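Local coordinates for UDP-N-acetylglucosamine--peptide N-acetylglucosaminyltransferase stabilizing protein GtfB (Streptococcus gordonii, PDB 5E9T) that partners GtfA in a heterotetrameric complex that attaches the first GlcNAc to the serine-rich adhesin GspB, acting as its substrate-binding subunit, at residues B[99-107]-B[115-123]. Residues are numbered along the deposited sequence; the frame is centred on the assembly and turned at random.
Sequences GRLVKQVDW and RLSERYNKQ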
loop_
_atom_site.group_PDB
_atom_site.type_symbol
_atom_site.label_atom_id
_atom_site.label_comp_id
_atom_site.label_asym_id
_atom_site.label_seq_id
_atom_site.Cartn_x
_atom_site.Cartn_y
_atom_site.Cartn_z
ATOM N N GLY B 99 -17.533 18.407 -22.382
ATOM C CA GLY B 99 -17.319 17.739 -21.118
ATOM C C GLY B 99 -16.043 16.915 -21.082
ATOM O O GLY B 99 -15.483 16.559 -22.118
ATOM N N ARG B 100 -15.598 16.621 -19.858
ATOM C CA ARG B 100 -14.455 15.747 -19.590
ATOM C C ARG B 100 -13.134 16.326 -20.092
ATOM O O ARG B 100 -12.251 15.584 -20.529
ATOM C CB ARG B 100 -14.671 14.348 -20.178
ATOM C CG ARG B 100 -15.946 13.685 -19.713
ATOM C CD ARG B 100 -15.922 12.199 -19.982
ATOM N NE ARG B 100 -16.982 11.513 -19.253
ATOM C CZ ARG B 100 -17.179 10.201 -19.287
ATOM N NH1 ARG B 100 -16.384 9.431 -20.013
ATOM N NH2 ARG B 100 -18.169 9.660 -18.592
ATOM N N LEU B 101 -12.979 17.644 -20.024
ATOM C CA LEU B 101 -11.712 18.286 -20.343
ATOM C C LEU B 101 -10.893 18.456 -19.072
ATOM O O LEU B 101 -11.421 18.846 -18.025
ATOM C CB LEU B 101 -11.931 19.644 -21.014
ATOM C CG LEU B 101 -12.335 19.664 -22.493
ATOM C CD1 LEU B 101 -11.329 18.912 -23.360
ATOM C CD2 LEU B 101 -13.718 19.107 -22.686
ATOM N N VAL B 102 -9.599 18.162 -19.165
ATOM C CA VAL B 102 -8.755 18.093 -17.977
ATOM C C VAL B 102 -8.360 19.498 -17.550
ATOM O O VAL B 102 -7.710 20.235 -18.299
ATOM C CB VAL B 102 -7.512 17.227 -18.222
ATOM C CG1 VAL B 102 -6.684 17.146 -16.951
ATOM C CG2 VAL B 102 -7.918 15.839 -18.690
ATOM N N LYS B 103 -8.746 19.862 -16.330
ATOM C CA LYS B 103 -8.336 21.098 -15.680
ATOM C C LYS B 103 -7.186 20.839 -14.711
ATOM O O LYS B 103 -6.098 21.403 -14.858
ATOM C CB LYS B 103 -9.538 21.717 -14.954
ATOM C CG LYS B 103 -9.215 22.749 -13.885
ATOM C CD LYS B 103 -10.486 23.121 -13.131
ATOM C CE LYS B 103 -10.200 23.923 -11.874
ATOM N NZ LYS B 103 -11.360 23.861 -10.936
ATOM N N GLN B 104 -7.422 19.992 -13.711
ATOM C CA GLN B 104 -6.468 19.747 -12.642
ATOM C C GLN B 104 -6.552 18.281 -12.233
ATOM O O GLN B 104 -7.653 17.754 -12.053
ATOM C CB GLN B 104 -6.784 20.677 -11.469
ATOM C CG GLN B 104 -6.107 20.387 -10.156
ATOM C CD GLN B 104 -6.703 21.228 -9.041
ATOM O OE1 GLN B 104 -7.428 22.191 -9.301
ATOM N NE2 GLN B 104 -6.410 20.867 -7.798
ATOM N N VAL B 105 -5.402 17.627 -12.081
ATOM C CA VAL B 105 -5.344 16.243 -11.620
ATOM C C VAL B 105 -4.665 16.210 -10.255
ATOM O O VAL B 105 -3.556 16.731 -10.090
ATOM C CB VAL B 105 -4.630 15.328 -12.633
ATOM C CG1 VAL B 105 -3.256 15.861 -12.998
ATOM C CG2 VAL B 105 -4.528 13.915 -12.088
ATOM N N ASP B 106 -5.337 15.598 -9.277
ATOM C CA ASP B 106 -4.937 15.633 -7.872
ATOM C C ASP B 106 -4.367 14.277 -7.474
ATOM O O ASP B 106 -5.122 13.318 -7.294
ATOM C CB ASP B 106 -6.138 15.976 -6.994
ATOM C CG ASP B 106 -6.317 17.462 -6.799
ATOM O OD1 ASP B 106 -5.554 18.237 -7.410
ATOM O OD2 ASP B 106 -7.233 17.852 -6.042
ATOM N N TRP B 107 -3.054 14.209 -7.275
ATOM C CA TRP B 107 -2.403 12.955 -6.914
ATOM C C TRP B 107 -2.465 12.721 -5.410
ATOM O O TRP B 107 -2.349 13.657 -4.614
ATOM C CB TRP B 107 -0.952 12.945 -7.393
ATOM C CG TRP B 107 -0.839 12.871 -8.877
ATOM C CD1 TRP B 107 -0.616 13.906 -9.732
ATOM C CD2 TRP B 107 -0.965 11.697 -9.691
ATOM N NE1 TRP B 107 -0.587 13.452 -11.029
ATOM C CE2 TRP B 107 -0.799 12.098 -11.031
ATOM C CE3 TRP B 107 -1.200 10.345 -9.417
ATOM C CZ2 TRP B 107 -0.859 11.199 -12.093
ATOM C CZ3 TRP B 107 -1.260 9.455 -10.474
ATOM C CH2 TRP B 107 -1.089 9.886 -11.794
ATOM N N ARG B 115 -1.613 15.366 -2.179
ATOM C CA ARG B 115 -0.183 15.648 -2.152
ATOM C C ARG B 115 0.208 16.631 -3.250
ATOM O O ARG B 115 0.823 17.665 -2.969
ATOM C CB ARG B 115 0.620 14.357 -2.264
ATOM C CG ARG B 115 0.538 13.457 -1.038
ATOM C CD ARG B 115 1.016 14.160 0.223
ATOM N NE ARG B 115 1.362 13.204 1.273
ATOM C CZ ARG B 115 1.594 13.531 2.540
ATOM N NH1 ARG B 115 1.512 14.797 2.928
ATOM N NH2 ARG B 115 1.905 12.590 3.422
ATOM N N LEU B 116 -0.069 16.283 -4.508
ATOM C CA LEU B 116 0.159 17.173 -5.639
ATOM C C LEU B 116 -1.155 17.562 -6.303
ATOM O O LEU B 116 -2.082 16.751 -6.398
ATOM C CB LEU B 116 1.057 16.528 -6.689
ATOM C CG LEU B 116 2.378 15.937 -6.223
ATOM C CD1 LEU B 116 3.114 15.365 -7.421
ATOM C CD2 LEU B 116 3.215 16.985 -5.506
ATOM N N SER B 117 -1.221 18.810 -6.766
ATOM C CA SER B 117 -2.221 19.259 -7.731
ATOM C C SER B 117 -1.466 19.733 -8.961
ATOM O O SER B 117 -0.781 20.760 -8.914
ATOM C CB SER B 117 -3.096 20.379 -7.169
ATOM O OG SER B 117 -3.859 19.942 -6.062
ATOM N N GLU B 118 -1.581 18.993 -10.055
ATOM C CA GLU B 118 -0.962 19.375 -11.314
ATOM C C GLU B 118 -2.026 20.013 -12.199
ATOM O O GLU B 118 -3.090 19.425 -12.418
ATOM C CB GLU B 118 -0.316 18.164 -11.990
ATOM C CG GLU B 118 0.695 17.455 -11.089
ATOM C CD GLU B 118 1.343 16.251 -11.744
ATOM O OE1 GLU B 118 2.589 16.222 -11.845
ATOM O OE2 GLU B 118 0.609 15.331 -12.156
ATOM N N ARG B 119 -1.745 21.221 -12.683
ATOM C CA ARG B 119 -2.748 22.078 -13.302
ATOM C C ARG B 119 -2.541 22.163 -14.806
ATOM O O ARG B 119 -1.410 22.296 -15.282
ATOM C CB ARG B 119 -2.705 23.482 -12.707
ATOM C CG ARG B 119 -2.315 23.504 -11.248
ATOM C CD ARG B 119 -3.293 24.326 -10.437
ATOM N NE ARG B 119 -2.869 24.443 -9.048
ATOM C CZ ARG B 119 -3.706 24.522 -8.019
ATOM N NH1 ARG B 119 -5.014 24.486 -8.225
ATOM N NH2 ARG B 119 -3.235 24.629 -6.786
ATOM N N TYR B 120 -3.645 22.116 -15.544
ATOM C CA TYR B 120 -3.618 22.115 -16.996
ATOM C C TYR B 120 -4.307 23.361 -17.535
ATOM O O TYR B 120 -5.216 23.912 -16.907
ATOM C CB TYR B 120 -4.276 20.844 -17.550
ATOM C CG TYR B 120 -3.450 19.603 -17.289
ATOM C CD1 TYR B 120 -3.400 19.032 -16.023
ATOM C CD2 TYR B 120 -2.707 19.012 -18.303
ATOM C CE1 TYR B 120 -2.638 17.907 -15.775
ATOM C CE2 TYR B 120 -1.944 17.883 -18.064
ATOM C CZ TYR B 120 -1.914 17.335 -16.798
ATOM O OH TYR B 120 -1.158 16.214 -16.551
ATOM N N ASN B 121 -3.848 23.808 -18.699
ATOM C CA ASN B 121 -4.364 24.991 -19.364
ATOM C C ASN B 121 -5.278 24.578 -20.519
ATOM O O ASN B 121 -5.580 23.397 -20.713
ATOM C CB ASN B 121 -3.200 25.873 -19.825
ATOM C CG ASN B 121 -2.206 25.127 -20.698
ATOM O OD1 ASN B 121 -2.551 24.146 -21.353
ATOM N ND2 ASN B 121 -0.966 25.596 -20.715
ATOM N N LYS B 122 -5.739 25.562 -21.297
ATOM C CA LYS B 122 -6.576 25.249 -22.448
ATOM C C LYS B 122 -5.789 24.588 -23.573
ATOM O O LYS B 122 -6.398 23.983 -24.461
ATOM C CB LYS B 122 -7.272 26.513 -22.963
ATOM C CG LYS B 122 -6.349 27.563 -23.563
ATOM C CD LYS B 122 -7.139 28.798 -23.976
ATOM C CE LYS B 122 -6.227 29.977 -24.282
ATOM N NZ LYS B 122 -6.964 31.271 -24.247
ATOM N N GLN B 123 -4.462 24.682 -23.551
ATOM C CA GLN B 123 -3.635 24.037 -24.563
ATOM C C GLN B 123 -3.332 22.583 -24.236
ATOM O O GLN B 123 -2.652 21.917 -25.024
ATOM C CB GLN B 123 -2.318 24.802 -24.748
ATOM C CG GLN B 123 -2.466 26.260 -25.181
ATOM C CD GLN B 123 -2.814 27.190 -24.030
ATOM O OE1 GLN B 123 -3.173 26.742 -22.941
ATOM N NE2 GLN B 123 -2.707 28.490 -24.265
#
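Val102 CG1 lies over one face of the Tyr120 ring, a CH-pi contact 4.2 Å from the centroid, in the antiparallel beta hairpin of strands 101-108 and 114-120, inside the extended meander sheet of GtfB. At the ring's edge Lys103 O lies in plane and Val105 CG1 meets CE1; beta-branched valine favours the extended backbone of a strand and offers methyls that pack against a ring. Val105 also serves the indole, its CG2 lying over one face of Trp107 toward the rim. At the indole edge, near the ring plane, Trp107 NE1 donates to Glu118 OE2, with ring and carboxylate planes 79° apart. The Glu118 chain is extended beyond CG (chi2 180°), long enough to carry its carboxylate from the neighbouring strand to the indole. Arg188 of a Gtf1 chain makes a salt bridge with the same OE2 and a cation-pi contact with Trp107, tying this face to the GtfA partner. The Arg119 guanidinium has Ser117 CB over the centre of one face, and its NH2 bonds to Thr130.

Between the strands, Val105 and Glu118 exchange backbone bonds as a hydrogen-bonded pair, and Tyr120 N donates to Lys103 O. At the Trp107 end, a classic beta bulge sets Arg115 and Leu116 both against Trp107, whose O accepts from Arg115 N at 3.1 Å and only weakly from Leu116 N.

On the other face, small Ser117 sits opposite Asp106. Two donors grip Asp106 OD1: Gln104 NE2, on its syn side at 2.8 Å, and Ser117 OG, also 2.8 Å away but 49° out of the carboxylate plane.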